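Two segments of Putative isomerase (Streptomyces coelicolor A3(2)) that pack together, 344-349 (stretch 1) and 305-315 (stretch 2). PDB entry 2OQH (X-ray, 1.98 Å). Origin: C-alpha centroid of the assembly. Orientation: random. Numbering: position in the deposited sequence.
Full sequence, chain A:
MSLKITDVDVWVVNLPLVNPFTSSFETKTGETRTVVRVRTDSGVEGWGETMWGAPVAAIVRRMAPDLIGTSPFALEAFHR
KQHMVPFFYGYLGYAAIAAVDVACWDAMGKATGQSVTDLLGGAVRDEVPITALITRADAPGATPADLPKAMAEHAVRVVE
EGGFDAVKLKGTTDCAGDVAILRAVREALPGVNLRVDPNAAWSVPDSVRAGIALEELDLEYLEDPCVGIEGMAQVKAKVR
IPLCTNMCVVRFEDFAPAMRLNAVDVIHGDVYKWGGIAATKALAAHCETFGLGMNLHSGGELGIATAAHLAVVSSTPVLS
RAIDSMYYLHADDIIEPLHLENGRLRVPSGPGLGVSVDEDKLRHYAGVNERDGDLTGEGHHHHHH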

# COMPACT_ATOMS: atom_id res chain seq x y z
N ARG A 344 -11.92 10.24 -1.71
CA ARG A 344 -11.97 9.05 -2.55
C ARG A 344 -11.19 9.22 -3.86
O ARG A 344 -11.12 10.32 -4.42
CB ARG A 344 -13.42 8.70 -2.89
CG ARG A 344 -14.37 8.66 -1.69
CD ARG A 344 -15.74 8.14 -2.11
NE ARG A 344 -16.35 8.99 -3.13
CZ ARG A 344 -17.43 8.66 -3.85
NH1 ARG A 344 -18.03 7.48 -3.67
NH2 ARG A 344 -17.91 9.52 -4.75
N LEU A 345 -10.59 8.13 -4.34
CA LEU A 345 -9.84 8.15 -5.59
C LEU A 345 -10.68 7.45 -6.65
O LEU A 345 -11.28 6.41 -6.38
CB LEU A 345 -8.51 7.42 -5.44
CG LEU A 345 -7.39 8.16 -4.71
CD1 LEU A 345 -6.28 7.19 -4.35
CD2 LEU A 345 -6.85 9.26 -5.59
N ARG A 346 -10.73 8.02 -7.84
CA ARG A 346 -11.50 7.40 -8.91
C ARG A 346 -10.57 6.47 -9.68
O ARG A 346 -9.41 6.80 -9.93
CB ARG A 346 -12.09 8.46 -9.85
CG ARG A 346 -13.01 7.88 -10.93
CD ARG A 346 -13.77 8.99 -11.64
NE ARG A 346 -12.88 9.83 -12.43
CZ ARG A 346 -13.20 11.04 -12.89
NH1 ARG A 346 -14.39 11.55 -12.62
NH2 ARG A 346 -12.32 11.72 -13.61
N VAL A 347 -11.08 5.30 -10.04
CA VAL A 347 -10.28 4.33 -10.78
C VAL A 347 -10.14 4.75 -12.24
O VAL A 347 -11.15 4.91 -12.94
CB VAL A 347 -10.94 2.93 -10.73
CG1 VAL A 347 -9.98 1.90 -11.31
CG2 VAL A 347 -11.32 2.58 -9.30
N PRO A 348 -8.90 4.94 -12.73
CA PRO A 348 -8.64 5.33 -14.12
C PRO A 348 -9.44 4.47 -15.09
O PRO A 348 -9.80 3.34 -14.78
CB PRO A 348 -7.13 5.15 -14.25
CG PRO A 348 -6.66 5.57 -12.89
CD PRO A 348 -7.64 4.88 -11.96
N SER A 349 -9.72 5.00 -16.29
CA SER A 349 -10.52 4.27 -17.26
C SER A 349 -9.88 3.76 -18.56
O SER A 349 -10.39 2.81 -19.16
CB SER A 349 -11.75 5.12 -17.63
OG SER A 349 -11.37 6.42 -18.04
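Stretch 2 (305-315) ATAAHLAVVSS

Stretch 2 is helical from Ala305 on, continuing a helix that begins earlier in the chain, and it lies across stretch 1 almost at a right angle. The short strand 344-346 and the helix have N-to-C directions 94° apart (signed crossing angle -94°), and their axes come within 9.8 Å. Because the two segments cross, the strand meets the helix over a short length, and the contact continues into the extended loop that follows it. No hydrogen bond joins the two segments. The helix spends its backbone groups on its own i to i+4 ladder, such as Leu310 N to Thr306 O at 2.8 Å and Ser314 N to Leu310 O at 2.9 Å, so what it offers stretch 1 is mainly a side-chain surface. Thr306, Leu310 and Ser314, spaced four residues apart, form a stripe whose CA-to-CB bonds all point toward stretch 1.

Arg344 stays out of reach of the helix. Leu345 opens the contact: its CA-to-CB bond points toward the helix, and its m,t rotamer carries CD1 to 3.9 Å from Thr306 CG2, while its CB lies 3.8 Å from Leu310 CD2. Thr306 therefore presents a methyl here, and its OG1 is hydrogen-bonded elsewhere in the structure. Arg346 obeys the alternation of a strand: its CA-to-CB bond points away, and its contact is made by the backbone, with Arg346 O 3.8 Å from Leu310 CD1.

At Val347 the strand has given way to loop, and the backbone comes close, Val347 CA and Leu310 CA being 5.5 Å apart. Its CA-to-CB bond runs sideways, yet both methyls find the helix. Val347 CG1 lies 3.8 Å from Leu310 O and 4.2 Å from Leu310 CB, while Val347 CG2 reaches 3.6 Å from Ser314 CB, one turn further along. Ser314 packs against the valine with its CB nearest, and its OG, also close by, is hydrogen-bonded elsewhere in the structure.

Pro348 directs its CA-to-CB bond toward the helix, as Leu345 does, and sets its CD 3.9 Å from Leu310 CD1; its CA lies 6.9 Å from Ala307 CA. Ser349 then leaves the contact, out of reach of the helix.

The rule is one of a single central residue. Leu310 touches Leu345, Arg346, Val347 and Pro348 in turn and has 82 Å² covered, the largest share in a contact that buries 310 Å² in all. Thr306 and Ser314, one turn before and one turn after, extend it along the helix.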

# COMPACT_ATOMS: atom_id res chain seq x y z
N ALA A 305 1.95 3.66 -9.43
CA ALA A 305 1.73 2.64 -8.41
C ALA A 305 0.30 2.68 -7.87
O ALA A 305 -0.36 1.64 -7.76
CB ALA A 305 2.73 2.82 -7.27
N THR A 306 -0.17 3.88 -7.54
CA THR A 306 -1.53 4.03 -7.03
C THR A 306 -2.55 3.54 -8.05
O THR A 306 -3.56 2.94 -7.69
CB THR A 306 -1.84 5.51 -6.70
OG1 THR A 306 -0.98 5.95 -5.64
CG2 THR A 306 -3.29 5.66 -6.25
N ALA A 307 -2.27 3.78 -9.33
CA ALA A 307 -3.16 3.35 -10.41
C ALA A 307 -3.30 1.82 -10.39
O ALA A 307 -4.40 1.29 -10.56
CB ALA A 307 -2.61 3.82 -11.76
N ALA A 308 -2.19 1.12 -10.20
CA ALA A 308 -2.21 -0.33 -10.15
C ALA A 308 -3.07 -0.79 -8.96
O ALA A 308 -3.89 -1.70 -9.09
CB ALA A 308 -0.80 -0.87 -10.01
N HIS A 309 -2.90 -0.13 -7.82
CA HIS A 309 -3.67 -0.47 -6.63
C HIS A 309 -5.16 -0.23 -6.82
O HIS A 309 -5.99 -1.03 -6.38
CB HIS A 309 -3.16 0.32 -5.43
CG HIS A 309 -2.04 -0.34 -4.69
ND1 HIS A 309 -1.65 -1.63 -4.95
CD2 HIS A 309 -1.27 0.09 -3.67
CE1 HIS A 309 -0.68 -1.98 -4.11
NE2 HIS A 309 -0.44 -0.95 -3.33
N LEU A 310 -5.50 0.87 -7.49
CA LEU A 310 -6.89 1.21 -7.74
C LEU A 310 -7.58 0.15 -8.59
O LEU A 310 -8.75 -0.13 -8.40
CB LEU A 310 -6.98 2.59 -8.42
CG LEU A 310 -6.54 3.74 -7.52
CD1 LEU A 310 -6.45 5.05 -8.30
CD2 LEU A 310 -7.53 3.85 -6.37
N ALA A 311 -6.83 -0.42 -9.54
CA ALA A 311 -7.39 -1.46 -10.40
C ALA A 311 -7.69 -2.70 -9.55
O ALA A 311 -8.70 -3.37 -9.74
CB ALA A 311 -6.41 -1.82 -11.52
N VAL A 312 -6.80 -2.99 -8.61
CA VAL A 312 -7.00 -4.14 -7.75
C VAL A 312 -8.22 -3.93 -6.85
O VAL A 312 -9.10 -4.78 -6.81
CB VAL A 312 -5.76 -4.42 -6.90
CG1 VAL A 312 -6.03 -5.57 -5.94
CG2 VAL A 312 -4.59 -4.77 -7.82
N VAL A 313 -8.27 -2.80 -6.17
CA VAL A 313 -9.40 -2.52 -5.28
C VAL A 313 -10.72 -2.55 -6.05
O VAL A 313 -11.69 -3.17 -5.61
CB VAL A 313 -9.26 -1.13 -4.61
CG1 VAL A 313 -10.52 -0.82 -3.81
CG2 VAL A 313 -8.04 -1.11 -3.70
N SER A 314 -10.73 -1.90 -7.20
CA SER A 314 -11.91 -1.81 -8.05
C SER A 314 -12.50 -3.17 -8.43
O SER A 314 -13.72 -3.33 -8.50
CB SER A 314 -11.56 -1.02 -9.32
OG SER A 314 -12.68 -0.91 -10.19
N SER A 315 -11.64 -4.15 -8.67
CA SER A 315 -12.10 -5.48 -9.07
C SER A 315 -12.16 -6.50 -7.94
O SER A 315 -12.48 -7.67 -8.16
CB SER A 315 -11.17 -6.03 -10.16
OG SER A 315 -9.85 -6.17 -9.67